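Local coordinates for DUF3822 family protein (Bacteroides thetaiotaomicron VPI-5482, PDB 3HRG), which is of unknown function but has an actin-like ATPase fold, so that a nucleotide-dependent role is possible though not established, at residues Asn159-Tyr164 with Cys176-Gln181; Asp214-Thr219 with Lys234-Val239; Asn110-Asn115 with Leu147-Ser152. All coordinates share one frame; numbering follows the deposited sequence. Where two conformers were deposited one is given.

Interaction 1 of 3, residues Asn159-Tyr164 with Cys176-Gln181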
loop_
_atom_site.group_PDB
_atom_site.type_symbol
_atom_site.label_atom_id
_atom_site.label_comp_id
_atom_site.label_asym_id
_atom_site.label_seq_id
_atom_site.Cartn_x
_atom_site.Cartn_y
_atom_site.Cartn_z
ATOM N N ASN A 159 -0.485 -19.354 -16.164
ATOM C CA ASN A 159 -1.420 -20.216 -15.431
ATOM C C ASN A 159 -0.945 -20.714 -14.057
ATOM O O ASN A 159 -1.248 -21.852 -13.660
ATOM C CB ASN A 159 -1.810 -21.424 -16.310
ATOM C CG ASN A 159 -0.608 -22.204 -16.828
ATOM O OD1 ASN A 159 0.535 -21.766 -16.713
ATOM N ND2 ASN A 159 -0.873 -23.368 -17.423
ATOM N N SER A 160 -0.133 -19.907 -13.385
ATOM C CA SER A 160 0.316 -20.192 -12.040
ATOM C C SER A 160 -0.366 -19.256 -11.048
ATOM O O SER A 160 -0.824 -18.164 -11.443
ATOM C CB SER A 160 1.817 -19.941 -11.994
ATOM O OG SER A 160 2.100 -18.566 -12.343
ATOM N N LYS A 161 -0.473 -19.682 -9.782
ATOM C CA LYS A 161 -0.978 -18.807 -8.715
ATOM C C LYS A 161 0.193 -17.923 -8.355
ATOM O O LYS A 161 1.366 -18.295 -8.537
ATOM C CB LYS A 161 -1.459 -19.550 -7.480
ATOM C CG LYS A 161 -2.610 -20.496 -7.732
ATOM C CD LYS A 161 -3.075 -21.138 -6.446
ATOM C CE LYS A 161 -4.164 -22.165 -6.684
ATOM N NZ LYS A 161 -4.622 -22.706 -5.367
ATOM N N LYS A 162 -0.097 -16.751 -7.817
ATOM C CA LYS A 162 0.970 -15.807 -7.537
ATOM C C LYS A 162 0.836 -15.162 -6.173
ATOM O O LYS A 162 -0.267 -14.841 -5.726
ATOM C CB LYS A 162 1.019 -14.761 -8.656
ATOM C CG LYS A 162 1.447 -15.390 -10.022
ATOM C CD LYS A 162 1.283 -14.474 -11.135
ATOM C CE LYS A 162 1.495 -15.142 -12.473
ATOM N NZ LYS A 162 0.367 -16.026 -12.880
HETATM N N MSE A 163 1.978 -15.026 -5.513
HETATM C CA MSE A 163 2.064 -14.347 -4.236
HETATM C C MSE A 163 2.904 -13.097 -4.466
HETATM O O MSE A 163 4.060 -13.206 -4.921
HETATM C CB MSE A 163 2.769 -15.224 -3.175
HETATM C CG MSE A 163 2.932 -14.495 -1.861
HETATM SE SE MSE A 163 3.684 -15.594 -0.431
HETATM C CE MSE A 163 2.284 -16.865 -0.249
ATOM N N TYR A 164 2.344 -11.930 -4.170
ATOM C CA TYR A 164 3.050 -10.636 -4.284
ATOM C C TYR A 164 3.277 -10.158 -2.863
ATOM O O TYR A 164 2.332 -10.064 -2.105
ATOM C CB TYR A 164 2.259 -9.590 -5.072
ATOM C CG TYR A 164 2.067 -9.980 -6.505
ATOM C CD1 TYR A 164 3.012 -9.640 -7.466
ATOM C CD2 TYR A 164 0.956 -10.705 -6.905
ATOM C CE1 TYR A 164 2.861 -10.012 -8.793
ATOM C CE2 TYR A 164 0.790 -11.082 -8.260
ATOM C CZ TYR A 164 1.749 -10.751 -9.177
ATOM O OH TYR A 164 1.594 -11.098 -10.497
ATOM N N CYS A 176 -2.212 -12.513 -2.478
ATOM C CA CYS A 176 -2.183 -13.755 -3.259
ATOM C C CYS A 176 -3.320 -13.835 -4.261
ATOM O O CYS A 176 -4.449 -13.465 -3.939
ATOM C CB CYS A 176 -2.224 -14.978 -2.328
ATOM S SG CYS A 176 -0.813 -15.039 -1.250
ATOM N N PHE A 177 -3.017 -14.392 -5.449
ATOM C CA PHE A 177 -3.980 -14.447 -6.538
ATOM C C PHE A 177 -4.007 -15.709 -7.356
ATOM O O PHE A 177 -2.999 -16.390 -7.498
ATOM C CB PHE A 177 -3.665 -13.340 -7.566
ATOM C CG PHE A 177 -3.788 -11.961 -7.035
ATOM C CD1 PHE A 177 -2.711 -11.352 -6.392
ATOM C CD2 PHE A 177 -4.986 -11.269 -7.145
ATOM C CE1 PHE A 177 -2.848 -10.045 -5.909
ATOM C CE2 PHE A 177 -5.106 -9.989 -6.675
ATOM C CZ PHE A 177 -4.059 -9.381 -6.055
ATOM N N GLU A 178 -5.178 -15.959 -7.949
ATOM C CA GLU A 178 -5.369 -17.042 -8.892
ATOM C C GLU A 178 -6.152 -16.409 -10.027
ATOM O O GLU A 178 -7.298 -16.019 -9.820
ATOM C CB GLU A 178 -6.143 -18.228 -8.295
ATOM C CG GLU A 178 -6.385 -19.359 -9.307
ATOM C CD GLU A 178 -6.981 -20.603 -8.688
ATOM O OE1 GLU A 178 -7.395 -20.595 -7.504
ATOM O OE2 GLU A 178 -6.993 -21.607 -9.395
ATOM N N ARG A 179 -5.497 -16.294 -11.191
ATOM C CA ARG A 179 -6.054 -15.718 -12.427
ATOM C C ARG A 179 -6.880 -14.450 -12.152
ATOM O O ARG A 179 -8.048 -14.338 -12.505
ATOM C CB ARG A 179 -6.856 -16.776 -13.193
ATOM C CG ARG A 179 -7.175 -16.418 -14.652
ATOM C CD ARG A 179 -7.823 -17.592 -15.359
ATOM N NE ARG A 179 -8.009 -17.333 -16.779
ATOM N N GLY A 180 -6.229 -13.493 -11.502
ATOM C CA GLY A 180 -6.858 -12.243 -11.180
ATOM C C GLY A 180 -7.774 -12.217 -9.963
ATOM O O GLY A 180 -8.157 -11.118 -9.577
ATOM N N GLN A 181 -8.103 -13.370 -9.346
ATOM C CA GLN A 181 -8.984 -13.401 -8.155
ATOM C C GLN A 181 -8.139 -13.316 -6.913
ATOM O O GLN A 181 -7.223 -14.101 -6.743
ATOM C CB GLN A 181 -9.826 -14.678 -8.079
ATOM C CG GLN A 181 -10.622 -14.866 -6.747
ATOM C CD GLN A 181 -11.620 -13.754 -6.439
ATOM O OE1 GLN A 181 -11.606 -13.179 -5.337
ATOM N NE2 GLN A 181 -12.470 -13.424 -7.412
HETATM O O HOH W 1 -2.499 -15.776 -10.762
#
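Lys162 and Phe177 form the hydrogen-bonded pair near the open end of an antiparallel beta hairpin, strands 162-167 and 171-178, in the second five-stranded mixed sheet of this actin-like fold. Lys162 N gives its hydrogen to Phe177 O at 2.9 Å, and Phe177 N returns one to Lys162 O at 2.8 Å. The same two oxygens also receive CA-H contacts, from Lys161 and Cys176 respectively.

The next pair, Met163 and Cys176, is non-hydrogen-bonded and turns to the other face of the sheet, where helix 193-206 packs. Met163, present as selenomethionine, carries CG anti to the backbone N (chi1 177°), and the bend at chi3 lays CE 3.7 Å from Cys176 SG.

On the side of the sheet that carries Lys162 and Phe177, the aromatic contact is diagonal along the hairpin. Phe177 CD1 approaches the edge of the Tyr164 ring, 3.8 Å from CD2 and near that ring's plane; the planes are inclined by 71°. Phe151 of helix 144-154 stacks on Tyr164 and also touches Phe177.

Beyond the paired strands, the extended chains of Lys161 and Glu178 cross obliquely; Lys161 NZ is 4.1 Å from Glu178 OE1, longer than a salt bridge, though the opposite charges probably attract weakly. Glu178 to Gln181 is a type I' turn, with Gly180 at backbone angles that favour glycine, and it leads into strand 181-189. Water 1 ties this turn to the other segment by donating to Ser160 O and accepting from Arg179 N. The buried ammonium of Lys162 donates to the carbonyl oxygens of Ser155, Leu157 and Gly158, and within its own segment NZ donates to Ser160 O at 2.8 Å, from above the carbonyl plane, and to Ser160 OG at 3.1 Å.

Interaction 2 of 3, residues Asp214-Thr219 with Lys234-Val239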
loop_
_atom_site.group_PDB
_atom_site.type_symbol
_atom_site.label_atom_id
_atom_site.label_comp_id
_atom_site.label_asym_id
_atom_site.label_seq_id
_atom_site.Cartn_x
_atom_site.Cartn_y
_atom_site.Cartn_z
ATOM N N ASP A 214 3.836 -22.459 -8.683
ATOM C CA ASP A 214 3.434 -21.102 -8.231
ATOM C C ASP A 214 4.592 -20.135 -8.003
ATOM O O ASP A 214 5.710 -20.551 -7.792
ATOM C CB ASP A 214 2.421 -21.239 -7.095
ATOM C CG ASP A 214 1.214 -22.065 -7.514
ATOM O OD1 ASP A 214 0.815 -22.018 -8.682
ATOM O OD2 ASP A 214 0.629 -22.762 -6.680
ATOM N N GLU A 215 4.285 -18.839 -8.005
ATOM C CA GLU A 215 5.339 -17.833 -7.967
ATOM C C GLU A 215 5.258 -16.836 -6.850
ATOM O O GLU A 215 4.176 -16.424 -6.458
ATOM C CB GLU A 215 5.354 -17.049 -9.308
ATOM C CG GLU A 215 5.611 -17.931 -10.536
ATOM C CD GLU A 215 5.631 -17.184 -11.880
ATOM O OE1 GLU A 215 5.431 -15.942 -11.948
ATOM O OE2 GLU A 215 5.850 -17.872 -12.889
ATOM N N LEU A 216 6.445 -16.448 -6.364
ATOM C CA LEU A 216 6.598 -15.417 -5.350
ATOM C C LEU A 216 7.294 -14.237 -6.024
ATOM O O LEU A 216 8.390 -14.406 -6.616
ATOM C CB LEU A 216 7.421 -15.892 -4.145
ATOM C CG LEU A 216 7.831 -14.808 -3.159
ATOM C CD1 LEU A 216 6.574 -14.065 -2.618
ATOM C CD2 LEU A 216 8.706 -15.394 -2.023
ATOM N N HIS A 217 6.672 -13.069 -5.931
ATOM C CA HIS A 217 7.181 -11.806 -6.469
ATOM C C HIS A 217 7.384 -10.823 -5.302
ATOM O O HIS A 217 6.466 -10.539 -4.537
ATOM C CB HIS A 217 6.227 -11.256 -7.523
ATOM C CG HIS A 217 6.083 -12.136 -8.728
ATOM N ND1 HIS A 217 6.674 -11.840 -9.931
ATOM C CD2 HIS A 217 5.421 -13.308 -8.911
ATOM C CE1 HIS A 217 6.390 -12.792 -10.813
ATOM N NE2 HIS A 217 5.632 -13.697 -10.219
ATOM N N LEU A 218 8.603 -10.332 -5.155
ATOM C CA LEU A 218 8.969 -9.452 -4.049
ATOM C C LEU A 218 9.261 -8.029 -4.493
ATOM O O LEU A 218 9.843 -7.806 -5.566
ATOM C CB LEU A 218 10.233 -10.005 -3.375
ATOM C CG LEU A 218 10.145 -11.374 -2.724
ATOM C CD1 LEU A 218 11.532 -11.908 -2.403
ATOM C CD2 LEU A 218 9.285 -11.294 -1.485
ATOM N N THR A 219 8.839 -7.068 -3.680
ATOM C CA THR A 219 9.127 -5.679 -3.939
ATOM C C THR A 219 9.274 -4.936 -2.611
ATOM O O THR A 219 8.858 -5.446 -1.566
ATOM C CB THR A 219 8.064 -5.024 -4.851
ATOM O OG1 THR A 219 8.546 -3.726 -5.243
ATOM C CG2 THR A 219 6.731 -4.908 -4.175
ATOM N N LYS A 234 15.054 -22.329 -1.245
ATOM C CA LYS A 234 15.088 -23.725 -0.849
ATOM C C LYS A 234 13.686 -24.355 -0.968
ATOM O O LYS A 234 13.554 -25.541 -1.193
ATOM C CB LYS A 234 15.514 -23.868 0.611
ATOM C CG LYS A 234 16.910 -23.374 0.939
ATOM C CD LYS A 234 17.255 -23.671 2.395
ATOM C CE LYS A 234 18.709 -23.259 2.677
ATOM N NZ LYS A 234 19.095 -23.579 4.083
ATOM N N PHE A 235 12.658 -23.532 -0.799
ATOM C CA PHE A 235 11.280 -23.974 -0.778
ATOM C C PHE A 235 10.444 -23.528 -1.982
ATOM O O PHE A 235 9.575 -24.269 -2.438
ATOM C CB PHE A 235 10.638 -23.416 0.500
ATOM C CG PHE A 235 11.217 -23.982 1.754
ATOM C CD1 PHE A 235 10.788 -25.213 2.222
ATOM C CD2 PHE A 235 12.195 -23.295 2.467
ATOM C CE1 PHE A 235 11.337 -25.757 3.362
ATOM C CE2 PHE A 235 12.767 -23.857 3.625
ATOM C CZ PHE A 235 12.327 -25.066 4.060
ATOM N N ILE A 236 10.703 -22.323 -2.490
ATOM C CA ILE A 236 9.923 -21.759 -3.592
ATOM C C ILE A 236 10.847 -21.710 -4.779
ATOM O O ILE A 236 11.812 -20.923 -4.828
ATOM C CB ILE A 236 9.385 -20.396 -3.247
ATOM C CG1 ILE A 236 8.524 -20.481 -1.966
ATOM C CG2 ILE A 236 8.580 -19.844 -4.457
ATOM C CD1 ILE A 236 8.230 -19.145 -1.345
ATOM N N LEU A 237 10.549 -22.544 -5.757
ATOM C CA LEU A 237 11.417 -22.644 -6.917
ATOM C C LEU A 237 11.302 -21.469 -7.905
ATOM O O LEU A 237 12.229 -21.270 -8.674
ATOM C CB LEU A 237 11.227 -24.008 -7.590
ATOM C CG LEU A 237 11.477 -25.220 -6.650
ATOM C CD1 LEU A 237 11.341 -26.574 -7.385
ATOM C CD2 LEU A 237 12.839 -25.123 -5.950
ATOM N N GLN A 238 10.209 -20.706 -7.874
ATOM C CA GLN A 238 10.011 -19.567 -8.788
ATOM C C GLN A 238 9.883 -18.293 -7.930
ATOM O O GLN A 238 8.783 -17.968 -7.455
ATOM C CB GLN A 238 8.749 -19.752 -9.667
ATOM C CG GLN A 238 8.558 -21.169 -10.334
ATOM C CD GLN A 238 9.713 -21.647 -11.158
ATOM O OE1 GLN A 238 10.427 -20.848 -11.771
ATOM N NE2 GLN A 238 9.883 -22.994 -11.235
ATOM N N VAL A 239 11.015 -17.646 -7.654
ATOM C CA VAL A 239 11.054 -16.411 -6.847
ATOM C C VAL A 239 11.647 -15.282 -7.692
ATOM O O VAL A 239 12.687 -15.463 -8.320
ATOM C CB VAL A 239 11.902 -16.543 -5.560
ATOM C CG1 VAL A 239 11.782 -15.251 -4.722
ATOM C CG2 VAL A 239 11.470 -17.721 -4.727
HETATM O O HOH W 2 7.860 -21.934 -7.095
#
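Leu216 lies at the apolar centre, its CD2 methyl touching Ile236 CD1 at 3.8 Å and Val239 CG1 at 4.1 Å. With CG anti to the backbone N (chi1 170°), the leucine runs alongside Val239, pointing the same way, and meets Ile236 at about a right angle. Leu218, two residues further along the strand, brings CD1 to the same Val239 CG1 methyl. Leu232 and Met229 of helix 225-235 extend this apolar layer, and Ile236 also rests on Leu201 and Trp204 of helix 193-206.

Around this centre the backbones begin to pair in parallel, with Leu216 opposite Val239. Leu216 N donates to Gln238 O at 3.0 Å, while Val239 CA makes a CA-H contact with Leu216 O.

Towards the polar edge, Gln238 CB packs against Glu215 CG at 3.7 Å and lies equally near Asp214 O. The glutamine then bends at chi2, and its NE2 donates to Glu212 O. Just before the paired residues, water 2 bridges the segments, donating to Asp214 O at 2.6 Å and accepting from Gln238 N. Within the strand, His217 NE2 donates to Glu215 OE1 at 2.8 Å; the oxygen lies in the imidazole plane and is met on its anti side. This bond is likely to restrain rotation of the imidazole, which also meets the rings of Tyr164 and Phe240.

The arrangement is that of a beta-alpha-beta crossover: strand 215-220, helix 225-235 and the parallel edge strand 239-241, the last unit of the 3-2-1-4-5 sheet seen in actin-like domains.

Interaction 3 of 3, residues Asn110-Asn115 with Leu147-Ser152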
loop_
_atom_site.group_PDB
_atom_site.type_symbol
_atom_site.label_atom_id
_atom_site.label_comp_id
_atom_site.label_asym_id
_atom_site.label_seq_id
_atom_site.Cartn_x
_atom_site.Cartn_y
_atom_site.Cartn_z
ATOM N N ASN A 110 -12.354 1.156 1.419
ATOM C CA ASN A 110 -12.365 1.297 -0.011
ATOM C C ASN A 110 -13.013 0.071 -0.655
ATOM O O ASN A 110 -12.605 -1.052 -0.382
ATOM C CB ASN A 110 -10.970 1.323 -0.580
ATOM C CG ASN A 110 -10.099 2.438 -0.028
ATOM O OD1 ASN A 110 -8.911 2.204 0.190
ATOM N ND2 ASN A 110 -10.654 3.635 0.183
ATOM N N ILE A 111 -13.965 0.304 -1.546
ATOM C CA ILE A 111 -14.573 -0.747 -2.303
ATOM C C ILE A 111 -13.815 -0.902 -3.641
ATOM O O ILE A 111 -13.654 0.070 -4.388
ATOM C CB ILE A 111 -16.048 -0.455 -2.603
ATOM C CG1 ILE A 111 -16.824 -0.356 -1.297
ATOM C CG2 ILE A 111 -16.660 -1.594 -3.501
ATOM C CD1 ILE A 111 -18.274 0.150 -1.450
ATOM N N LEU A 112 -13.352 -2.109 -3.917
ATOM C CA LEU A 112 -12.678 -2.426 -5.168
ATOM C C LEU A 112 -13.722 -3.184 -5.982
ATOM O O LEU A 112 -13.771 -4.406 -5.941
ATOM C CB LEU A 112 -11.414 -3.238 -4.930
ATOM C CG LEU A 112 -10.222 -2.589 -4.214
ATOM C CD1 LEU A 112 -10.464 -2.149 -2.742
ATOM C CD2 LEU A 112 -9.015 -3.542 -4.308
ATOM N N LYS A 113 -14.577 -2.445 -6.697
ATOM C CA LYS A 113 -15.707 -3.064 -7.459
ATOM C C LYS A 113 -15.273 -4.124 -8.479
ATOM O O LYS A 113 -15.809 -5.240 -8.486
ATOM C CB LYS A 113 -16.554 -1.984 -8.158
ATOM C CG LYS A 113 -17.799 -2.526 -8.857
ATOM N N LYS A 114 -14.281 -3.777 -9.297
ATOM C CA LYS A 114 -13.712 -4.686 -10.297
ATOM C C LYS A 114 -13.162 -6.000 -9.691
ATOM O O LYS A 114 -13.300 -7.058 -10.310
ATOM C CB LYS A 114 -12.592 -3.959 -11.066
ATOM N N ASN A 115 -12.600 -5.945 -8.480
ATOM C CA ASN A 115 -12.035 -7.136 -7.804
ATOM C C ASN A 115 -12.965 -7.815 -6.801
ATOM O O ASN A 115 -12.573 -8.786 -6.157
ATOM C CB ASN A 115 -10.744 -6.737 -7.097
ATOM C CG ASN A 115 -9.735 -6.140 -8.050
ATOM O OD1 ASN A 115 -9.607 -4.920 -8.140
ATOM N ND2 ASN A 115 -9.097 -6.979 -8.832
ATOM N N LEU A 147 -2.575 -1.483 -4.693
ATOM C CA LEU A 147 -1.688 -2.623 -4.881
ATOM C C LEU A 147 -2.467 -3.857 -5.367
ATOM O O LEU A 147 -2.040 -4.533 -6.293
ATOM C CB LEU A 147 -0.865 -2.939 -3.633
ATOM C CG LEU A 147 0.292 -2.001 -3.264
ATOM C CD1 LEU A 147 1.032 -2.500 -2.020
ATOM C CD2 LEU A 147 1.283 -1.846 -4.403
ATOM N N ILE A 148 -3.620 -4.103 -4.775
ATOM C CA ILE A 148 -4.464 -5.235 -5.172
ATOM C C ILE A 148 -4.959 -5.071 -6.587
ATOM O O ILE A 148 -4.882 -6.014 -7.373
ATOM C CB ILE A 148 -5.661 -5.398 -4.227
ATOM C CG1 ILE A 148 -5.150 -5.933 -2.904
ATOM C CG2 ILE A 148 -6.705 -6.350 -4.832
ATOM C CD1 ILE A 148 -6.137 -5.894 -1.764
ATOM N N GLU A 149 -5.412 -3.867 -6.951
ATOM C CA GLU A 149 -5.868 -3.656 -8.331
ATOM C C GLU A 149 -4.739 -3.902 -9.351
ATOM O O GLU A 149 -4.930 -4.540 -10.393
ATOM C CB GLU A 149 -6.440 -2.253 -8.522
ATOM C CG GLU A 149 -7.601 -2.000 -7.609
ATOM C CD GLU A 149 -8.412 -0.784 -7.956
ATOM O OE1 GLU A 149 -8.068 -0.066 -8.917
ATOM O OE2 GLU A 149 -9.432 -0.585 -7.260
ATOM N N TYR A 150 -3.569 -3.383 -9.042
ATOM C CA TYR A 150 -2.400 -3.534 -9.895
ATOM C C TYR A 150 -1.941 -5.005 -9.988
ATOM O O TYR A 150 -1.760 -5.541 -11.075
ATOM C CB TYR A 150 -1.271 -2.676 -9.336
ATOM C CG TYR A 150 0.020 -2.701 -10.129
ATOM C CD1 TYR A 150 0.176 -1.907 -11.252
ATOM C CD2 TYR A 150 1.098 -3.499 -9.728
ATOM C CE1 TYR A 150 1.381 -1.896 -11.987
ATOM C CE2 TYR A 150 2.305 -3.515 -10.465
ATOM C CZ TYR A 150 2.428 -2.693 -11.579
ATOM O OH TYR A 150 3.575 -2.673 -12.306
ATOM N N PHE A 151 -1.721 -5.629 -8.849
ATOM C CA PHE A 151 -1.285 -7.027 -8.830
ATOM C C PHE A 151 -2.346 -7.988 -9.426
ATOM O O PHE A 151 -1.996 -8.970 -10.055
ATOM C CB PHE A 151 -0.934 -7.481 -7.432
ATOM C CG PHE A 151 0.269 -6.772 -6.804
ATOM C CD1 PHE A 151 1.434 -6.520 -7.507
ATOM C CD2 PHE A 151 0.256 -6.492 -5.444
ATOM C CE1 PHE A 151 2.532 -5.938 -6.875
ATOM C CE2 PHE A 151 1.352 -5.892 -4.798
ATOM C CZ PHE A 151 2.486 -5.622 -5.506
ATOM N N SER A 152 -3.620 -7.685 -9.255
ATOM C CA SER A 152 -4.677 -8.503 -9.846
ATOM C C SER A 152 -4.469 -8.624 -11.370
ATOM O O SER A 152 -4.534 -9.706 -11.925
ATOM C CB SER A 152 -6.063 -7.919 -9.557
ATOM O OG SER A 152 -7.055 -8.598 -10.332
HETATM O O HOH W 3 -7.514 -5.092 -11.017
HETATM O O HOH W 4 -11.129 -2.732 -8.258
#
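Leu112 and Ile148 make the apolar part of this contact between the end of strand 105-112 and helix 144-154. Leu112 CD2 sits 3.7 Å from Ile148 CG2, the two side chains crossing at about a right angle. Ile119 of the adjoining strand 117-124 touches both of them. The same leucine methyl also lies against Glu149 CG, while Leu112 CG approaches Glu149 OE2, so that the glutamate side chain crosses the leucine at a slant, with CG and OE2 both touching it.

The polar part belongs to Asn115, which follows the strand by a short turn. Its CG lies anti to the carbonyl carbon (chi1 -57°), and beyond it OD1 and ND2 make the contacts with the helix. OD1 comes 3.6 Å from Glu149 CG, and ND2 is 3.0 Å from Ser152 OG, a hydroxyl that is hydrogen-bonded to Gly180 O. The asparagine and glutamate side chains meet at about a right angle, their amide and carboxylate planes 37° apart.

Water completes the bridging. Water 4 donates to Asn115 OD1 at 2.7 Å and, more weakly, to Glu149 OE2. Water 3 accepts from Asn115 ND2 at 3.3 Å and donates to Glu149 O at 2.7 Å, so the two ends of the amide are each linked to the helix through a solvent molecule. An alanine in place of Asn115 would probably leave water 3 and water 4 each without one of their partners and open a gap beside Ser152 and Glu149.

The contact packs the three-stranded antiparallel sheet of strands 78-82, 117-124 and 105-112 against helix 144-154, which is followed, after a loop, by strand 162-167 of the second five-stranded sheet; two such five-stranded sheets of order 3-2-1-4-5 are a hallmark of the actin-like ATPase fold.

Interactions 1 and 2 belong to one mixed sheet, their centres 12 Å apart, because strands 162-167 and 215-220 are neighbours in it. Met163 joins them, with its N 2.8 Å from Glu215 O and its O 2.8 Å from His217 N, both probable hydrogen bonds. Interaction 3 reaches the same sheet through its helix, about 13 Å from interaction 1 between centres: Ser152 OG lies 2.9 Å from Gly180 O, and Phe151 CB is 3.5 Å from Phe177 CE1. Interactions 2 and 3, with centres about 22 Å apart, do not touch. Interaction 1 thus lies between the edge-strand crossover and the helix that meets the three-stranded sheet.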